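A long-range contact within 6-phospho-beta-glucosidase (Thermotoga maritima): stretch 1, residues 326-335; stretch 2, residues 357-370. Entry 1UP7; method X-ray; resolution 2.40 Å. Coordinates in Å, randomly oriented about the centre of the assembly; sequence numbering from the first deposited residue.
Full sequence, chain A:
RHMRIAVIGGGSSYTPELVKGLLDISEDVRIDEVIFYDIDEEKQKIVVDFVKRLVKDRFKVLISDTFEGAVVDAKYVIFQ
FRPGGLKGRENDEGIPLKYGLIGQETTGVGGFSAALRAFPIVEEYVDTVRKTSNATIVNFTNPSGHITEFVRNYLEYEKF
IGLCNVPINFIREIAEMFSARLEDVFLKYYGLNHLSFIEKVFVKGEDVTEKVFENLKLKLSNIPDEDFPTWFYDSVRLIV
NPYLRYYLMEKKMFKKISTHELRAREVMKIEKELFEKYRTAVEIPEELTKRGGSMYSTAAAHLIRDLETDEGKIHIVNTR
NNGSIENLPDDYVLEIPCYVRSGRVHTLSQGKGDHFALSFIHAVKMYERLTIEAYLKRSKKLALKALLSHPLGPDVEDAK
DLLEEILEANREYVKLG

Stretch 1, residues 326-335: ENLPDDYVLE
Stretch 2 357-370: ALSFIHAVKMYERL

A tyrosine ring packed beneath a lysine's methylene chain, with its hydroxyl hydrogen-bonded to a histidine, lies at the heart of this contact. Lys-365 CG stands 3.5 Å from the centroid of the Tyr-332 ring (atoms CG to CZ), only 7° off the ring normal, so an aliphatic carbon of a charged side chain serves as an apolar surface. The general principle is that a turn and the strand that follows it can be fastened to a helix when amphipathic side chains supply grease along their length and polarity at their tips.

Stretch 2 is helical throughout, with i to i+4 hydrogen bonds such as Lys-365 N to Ile-361 O (2.8 Å). Stretch 1 runs as loop through a type I turn from Pro-329 to Tyr-332, closed by Tyr-332 N to Pro-329 O at 3.2 Å, and becomes strand at Val-333 to Glu-335. In register, Leu-328 CA lies 8.0 Å from Leu-358 CA, Tyr-332 CA 7.5 Å from Lys-365 CA, and Leu-334 CA 8.8 Å from Ile-361 CA. Together the stretches bury 550 Å².

Tyr-332 (chi1 -86°, chi2 27°) gives up the most area. Its CA-to-CB bond points sideways, yet the long side chain brings OH within 2.8 Å of His-362 ND1, a hydrogen bond in which either partner could be the donor. The two rings meet rim to rim, planes at 81° and centroids 5.5 Å apart. Ile-361 CG2 sits at the tyrosine's edge, 4.1 Å from Tyr-332 CD2, while Met-366 CE approaches Tyr-332 CZ at 4.1 Å.

The CA-to-CB bond of Lys-365 (t, p, p, t) points toward stretch 1, and the side chain folds so that NZ donates to the backbone Val-333 O at 2.9 Å; NZ also forms a salt bridge with Glu-368 OE1 at 2.6 Å, which balances its charge in this buried setting.

Nearer the start of the helix segment the contact is mostly apolar. Leu-328, off-rotamer at chi1 -114° and chi2 4°, places CD1 3.7 Å from Leu-358 CG and over one face of the His-362 ring, 3.3 Å from CE1; its CD2 lies 4.2 Å from Ile-361 CD1. Leu-334 (m, t) adds CD2 at 4.0 Å from Ile-361 CG2.

Near the other end, Asp-331 (chi1 p) and Arg-369, both partly exposed, form a salt bridge: Arg-369 NH2 donates to Asp-331 OD1 at 2.8 Å, and NH1 makes a weak bond to the same OD1 at 3.1 Å. The carboxylate oxygen meets the guanidinium at its edge, near its plane, where the N-H groups point.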

# COMPACT_ATOMS: atom_id res chain seq x y z
N GLU A 326 -2.11 -3.16 10.10
CA GLU A 326 -1.57 -2.27 9.09
C GLU A 326 -0.53 -2.92 8.18
O GLU A 326 -0.36 -2.48 7.06
CB GLU A 326 -1.06 -0.97 9.71
CG GLU A 326 0.25 -1.08 10.46
CD GLU A 326 0.65 0.22 11.14
OE1 GLU A 326 -0.15 0.80 11.93
OE2 GLU A 326 1.80 0.67 10.89
N ASN A 327 0.16 -3.96 8.66
CA ASN A 327 1.18 -4.61 7.85
C ASN A 327 0.68 -5.89 7.19
O ASN A 327 1.43 -6.81 6.93
CB ASN A 327 2.48 -4.83 8.63
CG ASN A 327 2.29 -5.69 9.87
OD1 ASN A 327 1.18 -5.83 10.39
ND2 ASN A 327 3.38 -6.29 10.34
N LEU A 328 -0.62 -5.94 6.93
CA LEU A 328 -1.21 -7.01 6.12
C LEU A 328 -2.09 -6.32 5.07
O LEU A 328 -2.64 -5.23 5.36
CB LEU A 328 -2.07 -7.92 7.00
CG LEU A 328 -1.76 -9.39 7.31
CD1 LEU A 328 -0.45 -9.94 6.74
CD2 LEU A 328 -1.88 -9.64 8.79
N PRO A 329 -2.25 -6.88 3.87
CA PRO A 329 -3.12 -6.22 2.88
C PRO A 329 -4.57 -6.01 3.34
O PRO A 329 -5.13 -6.83 4.04
CB PRO A 329 -3.06 -7.15 1.65
CG PRO A 329 -1.78 -7.93 1.82
CD PRO A 329 -1.69 -8.14 3.35
N ASP A 330 -5.17 -4.91 2.92
CA ASP A 330 -6.56 -4.62 3.24
C ASP A 330 -7.55 -5.73 2.89
O ASP A 330 -8.55 -5.91 3.59
CB ASP A 330 -7.03 -3.36 2.52
CG ASP A 330 -6.27 -2.15 2.91
OD1 ASP A 330 -5.64 -2.15 4.00
OD2 ASP A 330 -6.26 -1.12 2.16
N ASP A 331 -7.31 -6.40 1.78
CA ASP A 331 -8.25 -7.39 1.26
C ASP A 331 -8.13 -8.76 1.93
O ASP A 331 -8.96 -9.63 1.65
CB ASP A 331 -8.08 -7.56 -0.26
CG ASP A 331 -6.63 -7.84 -0.63
OD1 ASP A 331 -6.15 -8.98 -0.51
OD2 ASP A 331 -5.85 -6.93 -0.99
N TYR A 332 -7.13 -8.99 2.78
CA TYR A 332 -7.09 -10.28 3.50
C TYR A 332 -8.34 -10.36 4.37
O TYR A 332 -8.58 -9.45 5.19
CB TYR A 332 -5.87 -10.40 4.40
CG TYR A 332 -4.57 -10.92 3.78
CD1 TYR A 332 -4.29 -10.77 2.41
CD2 TYR A 332 -3.62 -11.55 4.59
CE1 TYR A 332 -3.08 -11.25 1.86
CE2 TYR A 332 -2.41 -12.05 4.05
CZ TYR A 332 -2.15 -11.88 2.70
OH TYR A 332 -0.96 -12.31 2.22
N VAL A 333 -9.15 -11.40 4.19
CA VAL A 333 -10.14 -11.73 5.22
C VAL A 333 -9.40 -12.25 6.46
O VAL A 333 -8.59 -13.20 6.35
CB VAL A 333 -11.19 -12.76 4.74
CG1 VAL A 333 -11.94 -13.37 5.91
CG2 VAL A 333 -12.18 -12.11 3.72
N LEU A 334 -9.64 -11.62 7.60
CA LEU A 334 -9.06 -12.00 8.86
C LEU A 334 -10.16 -12.19 9.90
O LEU A 334 -11.30 -11.75 9.69
CB LEU A 334 -8.10 -10.91 9.36
CG LEU A 334 -6.96 -10.54 8.42
CD1 LEU A 334 -6.20 -9.34 8.98
CD2 LEU A 334 -6.06 -11.74 8.17
N GLU A 335 -9.81 -12.82 11.01
CA GLU A 335 -10.69 -12.88 12.18
C GLU A 335 -10.16 -11.82 13.18
O GLU A 335 -9.06 -11.96 13.69
CB GLU A 335 -10.68 -14.32 12.74
CG GLU A 335 -11.60 -14.57 13.93
CD GLU A 335 -11.66 -16.05 14.31
OE1 GLU A 335 -10.84 -16.51 15.13
OE2 GLU A 335 -12.54 -16.75 13.75
N ALA A 357 3.26 -14.37 13.83
CA ALA A 357 1.89 -14.53 13.35
C ALA A 357 1.76 -14.36 11.82
O ALA A 357 1.05 -15.13 11.17
CB ALA A 357 0.94 -13.59 14.08
N LEU A 358 2.43 -13.36 11.25
CA LEU A 358 2.35 -13.14 9.80
C LEU A 358 2.90 -14.34 9.00
O LEU A 358 2.38 -14.66 7.94
CB LEU A 358 3.05 -11.84 9.41
CG LEU A 358 2.13 -10.62 9.34
CD1 LEU A 358 1.28 -10.44 10.60
CD2 LEU A 358 2.89 -9.33 9.00
N SER A 359 3.93 -15.03 9.51
CA SER A 359 4.48 -16.17 8.79
C SER A 359 3.37 -17.18 8.51
O SER A 359 3.27 -17.71 7.39
CB SER A 359 5.63 -16.84 9.53
OG SER A 359 5.19 -17.42 10.76
N PHE A 360 2.52 -17.43 9.51
CA PHE A 360 1.39 -18.34 9.28
C PHE A 360 0.28 -17.71 8.44
O PHE A 360 -0.20 -18.34 7.52
CB PHE A 360 0.81 -18.89 10.58
CG PHE A 360 1.81 -19.70 11.38
CD1 PHE A 360 2.09 -21.02 11.04
CD2 PHE A 360 2.45 -19.12 12.47
CE1 PHE A 360 3.01 -21.76 11.78
CE2 PHE A 360 3.36 -19.85 13.21
CZ PHE A 360 3.65 -21.16 12.86
N ILE A 361 -0.13 -16.49 8.77
CA ILE A 361 -1.26 -15.89 8.09
C ILE A 361 -1.04 -15.77 6.58
O ILE A 361 -1.94 -16.12 5.79
CB ILE A 361 -1.60 -14.50 8.69
CG1 ILE A 361 -1.98 -14.62 10.20
CG2 ILE A 361 -2.66 -13.79 7.84
CD1 ILE A 361 -2.03 -13.26 10.92
N HIS A 362 0.14 -15.28 6.17
CA HIS A 362 0.45 -15.12 4.76
C HIS A 362 0.39 -16.50 4.07
O HIS A 362 -0.26 -16.65 3.04
CB HIS A 362 1.86 -14.52 4.58
CG HIS A 362 1.94 -13.03 4.72
ND1 HIS A 362 1.16 -12.16 3.98
CD2 HIS A 362 2.75 -12.25 5.48
CE1 HIS A 362 1.47 -10.92 4.29
NE2 HIS A 362 2.44 -10.94 5.18
N ALA A 363 1.08 -17.50 4.62
CA ALA A 363 1.18 -18.79 3.94
C ALA A 363 -0.20 -19.44 3.75
O ALA A 363 -0.55 -19.95 2.67
CB ALA A 363 2.15 -19.78 4.73
N VAL A 364 -1.00 -19.41 4.80
CA VAL A 364 -2.31 -20.00 4.70
C VAL A 364 -3.24 -19.17 3.82
O VAL A 364 -4.05 -19.73 3.07
CB VAL A 364 -2.89 -20.26 6.09
CG1 VAL A 364 -4.34 -20.73 6.00
CG2 VAL A 364 -2.01 -21.32 6.80
N LYS A 365 -3.11 -17.84 3.85
CA LYS A 365 -3.92 -17.01 2.96
C LYS A 365 -3.61 -17.32 1.47
O LYS A 365 -4.54 -17.35 0.61
CB LYS A 365 -3.78 -15.52 3.29
CG LYS A 365 -4.54 -14.55 2.37
CD LYS A 365 -6.10 -14.67 2.42
CE LYS A 365 -6.62 -14.46 3.86
NZ LYS A 365 -8.02 -14.94 4.13
N MET A 366 -2.33 -17.54 1.15
CA MET A 366 -1.95 -17.85 -0.23
C MET A 366 -2.57 -19.20 -0.61
O MET A 366 -3.09 -19.38 -1.69
CB MET A 366 -0.42 -17.84 -0.40
CG MET A 366 0.22 -16.47 -0.18
SD MET A 366 -0.40 -15.24 -1.37
CE MET A 366 -1.72 -14.44 -0.44
N TYR A 367 -2.49 -20.13 0.30
CA TYR A 367 -3.06 -21.42 0.10
C TYR A 367 -4.59 -21.29 -0.13
O TYR A 367 -5.13 -21.95 -1.02
CB TYR A 367 -2.76 -22.32 1.32
CG TYR A 367 -3.91 -23.25 1.56
CD1 TYR A 367 -4.01 -24.42 0.83
CD2 TYR A 367 -4.95 -22.91 2.46
CE1 TYR A 367 -5.05 -25.27 1.02
CE2 TYR A 367 -6.06 -23.76 2.63
CZ TYR A 367 -6.10 -24.94 1.89
OH TYR A 367 -7.14 -25.85 1.98
N GLU A 368 -5.27 -20.45 0.66
CA GLU A 368 -6.70 -20.24 0.52
C GLU A 368 -7.09 -19.78 -0.88
O GLU A 368 -8.05 -20.30 -1.46
CB GLU A 368 -7.24 -19.23 1.55
CG GLU A 368 -7.41 -19.75 2.98
CD GLU A 368 -7.98 -18.67 3.89
OE1 GLU A 368 -7.90 -17.46 3.53
OE2 GLU A 368 -8.52 -19.01 4.98
N ARG A 369 -6.37 -18.79 -1.40
CA ARG A 369 -6.70 -18.23 -2.71
C ARG A 369 -6.34 -19.20 -3.83
O ARG A 369 -7.06 -19.26 -4.84
CB ARG A 369 -6.11 -16.81 -2.96
CG ARG A 369 -6.06 -15.91 -1.73
CD ARG A 369 -6.79 -14.58 -1.74
NE ARG A 369 -5.84 -13.50 -1.68
CZ ARG A 369 -6.00 -12.29 -1.11
NH1 ARG A 369 -7.08 -11.94 -0.46
NH2 ARG A 369 -5.00 -11.43 -1.20
N LEU A 370 -5.27 -19.97 -3.66
CA LEU A 370 -4.92 -20.98 -4.66
C LEU A 370 -6.02 -22.06 -4.71
O LEU A 370 -6.37 -22.56 -5.79
CB LEU A 370 -3.57 -21.64 -4.35
CG LEU A 370 -2.31 -20.83 -4.69
CD1 LEU A 370 -1.07 -21.48 -4.05
CD2 LEU A 370 -2.15 -20.65 -6.23